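Local atomic coordinates of putative sugar kinase PH1459 (Pyrococcus horikoshii, PDB entry 3EWM), a protein that probably phosphorylates a sugar, perhaps fructose, with ATP, as a member of the pfkB family of carbohydrate kinases. Residues E29-G33 with F61-L65; I183-V189 with V204-S209. All coordinates share one frame; numbering follows the deposited sequence.

The two contacts sit on opposite sides of the chain's centre, about 31 Å apart between centres and about 19 Å at their nearest atoms, and they share no helix or strand. Contact 1 (29-33 with 61-65) is partly buried and ties a strand of the small four-stranded sheet to a helix flanking the large one, beside the second subunit. Contact 2 (183-189 with 204-209) is more buried, touches no other chain, and sits at the N-terminal ends of two neighbouring strands of the large sheet. Their chemistry follows their place: side chains carry contact 1, with an ammonium over an aromatic ring, whereas contact 2 mixes aliphatic packing with backbone polar groups and two waters.

Contact 1: E29-G33 with F61-L65; sequences EKHPG and FGEYL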
# COMPACT_ATOMS: atom_id res chain seq x y z
N GLU A 29 5.15 6.62 9.47
CA GLU A 29 5.80 7.72 8.79
C GLU A 29 6.10 7.39 7.33
O GLU A 29 6.67 6.34 7.02
CB GLU A 29 7.11 8.04 9.49
CG GLU A 29 7.14 9.38 10.15
CD GLU A 29 8.55 9.84 10.40
OE1 GLU A 29 9.32 9.05 10.97
OE2 GLU A 29 8.90 10.98 10.01
N LYS A 30 5.76 8.32 6.44
CA LYS A 30 5.96 8.15 5.01
C LYS A 30 7.34 8.69 4.63
O LYS A 30 7.69 9.83 4.94
CB LYS A 30 4.85 8.86 4.22
CG LYS A 30 5.17 9.21 2.76
CD LYS A 30 3.88 9.61 2.00
CE LYS A 30 4.10 10.82 1.09
NZ LYS A 30 4.46 12.07 1.86
N HIS A 31 8.12 7.85 3.97
CA HIS A 31 9.45 8.26 3.52
C HIS A 31 9.71 7.65 2.15
O HIS A 31 9.08 6.64 1.80
CB HIS A 31 10.53 7.74 4.47
CG HIS A 31 10.45 8.32 5.84
ND1 HIS A 31 10.94 9.57 6.16
CD2 HIS A 31 9.96 7.80 6.99
CE1 HIS A 31 10.74 9.80 7.45
NE2 HIS A 31 10.15 8.74 7.98
N PRO A 32 10.65 8.23 1.39
CA PRO A 32 11.05 7.59 0.15
C PRO A 32 11.94 6.40 0.42
O PRO A 32 12.77 6.44 1.31
CB PRO A 32 11.86 8.67 -0.58
CG PRO A 32 11.76 9.90 0.25
CD PRO A 32 11.38 9.49 1.63
N GLY A 33 11.74 5.33 -0.33
CA GLY A 33 12.52 4.13 -0.14
C GLY A 33 12.78 3.37 -1.41
O GLY A 33 12.41 3.81 -2.53
N PHE A 61 1.89 9.81 -4.49
CA PHE A 61 3.05 9.14 -3.91
C PHE A 61 4.18 9.11 -4.93
O PHE A 61 5.34 9.28 -4.58
CB PHE A 61 2.69 7.75 -3.39
CG PHE A 61 1.94 7.77 -2.07
CD1 PHE A 61 1.67 8.98 -1.41
CD2 PHE A 61 1.52 6.58 -1.48
CE1 PHE A 61 1.01 9.02 -0.19
CE2 PHE A 61 0.86 6.61 -0.25
CZ PHE A 61 0.61 7.82 0.39
N GLY A 62 3.81 8.89 -6.19
CA GLY A 62 4.76 8.98 -7.30
C GLY A 62 5.36 10.37 -7.39
O GLY A 62 6.59 10.52 -7.52
N GLU A 63 4.51 11.39 -7.33
CA GLU A 63 5.00 12.77 -7.33
C GLU A 63 5.92 13.07 -6.17
O GLU A 63 6.94 13.69 -6.35
CB GLU A 63 3.83 13.75 -7.29
CG GLU A 63 3.06 13.76 -8.59
CD GLU A 63 1.63 14.22 -8.42
OE1 GLU A 63 1.36 15.00 -7.47
OE2 GLU A 63 0.78 13.80 -9.24
N TYR A 64 5.55 12.61 -4.97
CA TYR A 64 6.39 12.76 -3.80
C TYR A 64 7.77 12.19 -4.00
O TYR A 64 8.77 12.85 -3.72
CB TYR A 64 5.72 12.11 -2.59
CG TYR A 64 6.59 11.94 -1.38
CD1 TYR A 64 6.85 13.01 -0.53
CD2 TYR A 64 7.12 10.69 -1.05
CE1 TYR A 64 7.62 12.85 0.60
CE2 TYR A 64 7.88 10.52 0.08
CZ TYR A 64 8.13 11.61 0.89
OH TYR A 64 8.89 11.45 2.03
N LEU A 65 7.83 10.94 -4.45
CA LEU A 65 9.13 10.30 -4.63
C LEU A 65 10.01 11.04 -5.61
O LEU A 65 11.19 11.24 -5.36
CB LEU A 65 8.96 8.83 -5.08
CG LEU A 65 8.31 7.98 -3.99
CD1 LEU A 65 7.95 6.60 -4.56
CD2 LEU A 65 9.21 7.84 -2.77
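The ammonium NZ of Lys-30 lies over one face of the Tyr-64 ring, 3.6 Å from the ring centroid and 17° off the normal, in a cation-pi contact. Its stronger polar partners are two backbone carbonyls, those of Val-25 and Lys-23 of the second subunit, so aromatic face and carbonyls together hold a charge drawn in between two chains. The carbon next to it joins in: CE of Lys-30 makes a CH-pi contact with the same ring. Two bends in the lysine chain, at chi3 (138°) and chi4, bring CE and NZ over the ring, while CD passes Phe-61, coming to 3.7 Å from its CE1. Strand 27-33 edges the small four-stranded sheet, the lid of the pfkB (ribokinase-type) fold, and helix 60-71 belongs to the alpha/beta body, so the contact joins lid and body. Glu-29 continues the lid sheet as an antiparallel ladder into the second subunit, and there Phe-91 of that subunit meets Phe-61 edge-to-face. The Tyr-64 side chain reaches toward the strand and crosses Pro-32 at about a right angle; its OH stops 3.2 Å from Pro-32 CD, and its CE2 is 3.9 Å from Pro-32 CG. Replacing Tyr-64 by an alanine would probably leave the Lys-30 ammonium without its aromatic partner and open a gap beside the Pro-32 ring. One residue on, the Leu-65 branch CD2 packs against the proline from the helix, 3.5 Å from Pro-32 CB, while Trp-286 also touches the proline.

Contact 2: I183-V189 with V204-S209; sequences IKLADIV and VEVKGS
Ser-209 N donates to Ala-186 O at 3.1 Å, a nearly straight bond (163° at the hydrogen). Beside it the CA of Gly-208 meets Val-189 CG2 at 3.5 Å and makes CH···O contacts with the carbonyl oxygens of Ala-186 and Asp-187. Ile-183 uses both its branches: CD1 rests on Val-204 CG1 at 3.7 Å, and CG2 is 3.2 Å from Lys-207 O. Val-189 CG1 in turn lies 3.9 Å from Val-206 CG1, the two side chains crossing at about a right angle. The contact lies where strands 188-192 and 211-215 begin, in the Rossmann-like alpha/beta body; helix 172-185 completes a beta-alpha-beta crossover from strand 156-160 to its parallel neighbour 188-192, and the loop 204-209 leads into the next strand, 211-215. One water links Ile-183 O with Lys-207 O, and a second joins Asp-187 OD1 to Ser-209 OG, whose hydroxyl is swung between backbone N and carbonyl carbon (chi1 67°). Farther out, Ile-157 N binds Asp-187 OD2, Thr-212 OG1 bonds with Gly-208 N, and Glu-200 OE2 accepts from Val-206 N; the ATP-binding Lys-190 directly follows Val-189.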
# COMPACT_ATOMS: atom_id res chain seq x y z
N ILE A 183 24.21 -12.18 -10.61
CA ILE A 183 25.53 -12.19 -10.02
C ILE A 183 26.57 -12.37 -11.12
O ILE A 183 27.57 -11.65 -11.16
CB ILE A 183 25.66 -13.27 -8.94
CG1 ILE A 183 24.81 -12.91 -7.70
CG2 ILE A 183 27.13 -13.42 -8.56
CD1 ILE A 183 24.59 -14.06 -6.70
N LYS A 184 26.31 -13.30 -12.03
CA LYS A 184 27.21 -13.58 -13.15
C LYS A 184 27.37 -12.39 -14.10
O LYS A 184 28.41 -12.24 -14.73
CB LYS A 184 26.78 -14.85 -13.90
CG LYS A 184 27.16 -16.12 -13.12
CD LYS A 184 26.74 -17.38 -13.85
CE LYS A 184 27.48 -18.58 -13.30
NZ LYS A 184 27.20 -19.80 -14.13
N LEU A 185 26.36 -11.53 -14.16
CA LEU A 185 26.42 -10.32 -14.97
C LEU A 185 27.12 -9.19 -14.25
O LEU A 185 27.57 -8.24 -14.88
CB LEU A 185 25.02 -9.87 -15.38
CG LEU A 185 24.27 -10.71 -16.43
CD1 LEU A 185 22.80 -10.50 -16.26
CD2 LEU A 185 24.72 -10.35 -17.85
N ALA A 186 27.23 -9.29 -12.93
CA ALA A 186 27.74 -8.18 -12.14
C ALA A 186 29.26 -8.17 -12.03
O ALA A 186 29.90 -9.20 -11.81
CB ALA A 186 27.10 -8.16 -10.75
N ASP A 187 29.83 -6.99 -12.21
CA ASP A 187 31.23 -6.73 -11.90
C ASP A 187 31.42 -6.62 -10.40
O ASP A 187 32.41 -7.09 -9.86
CB ASP A 187 31.63 -5.41 -12.53
CG ASP A 187 31.55 -5.45 -14.03
OD1 ASP A 187 32.48 -6.02 -14.65
OD2 ASP A 187 30.58 -4.90 -14.58
N ILE A 188 30.44 -6.00 -9.74
CA ILE A 188 30.52 -5.67 -8.33
C ILE A 188 29.32 -6.32 -7.70
O ILE A 188 28.18 -6.10 -8.12
CB ILE A 188 30.46 -4.14 -8.12
CG1 ILE A 188 31.65 -3.46 -8.80
CG2 ILE A 188 30.41 -3.79 -6.63
CD1 ILE A 188 31.26 -2.18 -9.51
N VAL A 189 29.57 -7.14 -6.69
CA VAL A 189 28.48 -7.78 -5.97
C VAL A 189 28.62 -7.44 -4.50
O VAL A 189 29.72 -7.52 -3.92
CB VAL A 189 28.47 -9.32 -6.20
CG1 VAL A 189 27.49 -10.03 -5.24
CG2 VAL A 189 28.11 -9.64 -7.64
N VAL A 204 25.26 -21.33 -6.09
CA VAL A 204 25.40 -20.00 -6.67
C VAL A 204 26.57 -19.30 -6.00
O VAL A 204 26.48 -18.89 -4.86
CB VAL A 204 24.11 -19.13 -6.49
CG1 VAL A 204 24.32 -17.72 -7.08
CG2 VAL A 204 22.90 -19.81 -7.13
N GLU A 205 27.67 -19.19 -6.74
CA GLU A 205 28.81 -18.41 -6.29
C GLU A 205 28.42 -16.93 -6.10
O GLU A 205 27.83 -16.32 -6.99
CB GLU A 205 29.99 -18.58 -7.27
CG GLU A 205 31.18 -17.66 -7.01
CD GLU A 205 32.53 -18.25 -7.43
OE1 GLU A 205 33.48 -18.19 -6.62
OE2 GLU A 205 32.66 -18.77 -8.55
N VAL A 206 28.73 -16.37 -4.94
CA VAL A 206 28.39 -14.98 -4.68
C VAL A 206 29.67 -14.17 -4.78
O VAL A 206 30.35 -13.88 -3.79
CB VAL A 206 27.67 -14.78 -3.34
CG1 VAL A 206 27.32 -13.30 -3.14
CG2 VAL A 206 26.42 -15.66 -3.28
N LYS A 207 29.98 -13.81 -6.01
CA LYS A 207 31.22 -13.15 -6.35
C LYS A 207 30.92 -12.29 -7.55
O LYS A 207 30.29 -12.77 -8.51
CB LYS A 207 32.26 -14.22 -6.72
CG LYS A 207 33.61 -13.71 -7.22
CD LYS A 207 34.61 -14.86 -7.45
CE LYS A 207 36.06 -14.35 -7.42
NZ LYS A 207 36.39 -13.59 -6.16
N GLY A 208 31.33 -11.03 -7.49
CA GLY A 208 31.35 -10.19 -8.70
C GLY A 208 32.58 -10.56 -9.52
O GLY A 208 33.50 -11.16 -8.99
N SER A 209 32.60 -10.20 -10.80
CA SER A 209 33.75 -10.51 -11.65
C SER A 209 34.97 -9.63 -11.28
O SER A 209 36.13 -10.06 -11.38
CB SER A 209 33.37 -10.36 -13.12
OG SER A 209 33.11 -9.02 -13.42
O HOH W 1 30.30 -12.59 -11.13
O HOH W 2 31.95 -8.77 -15.72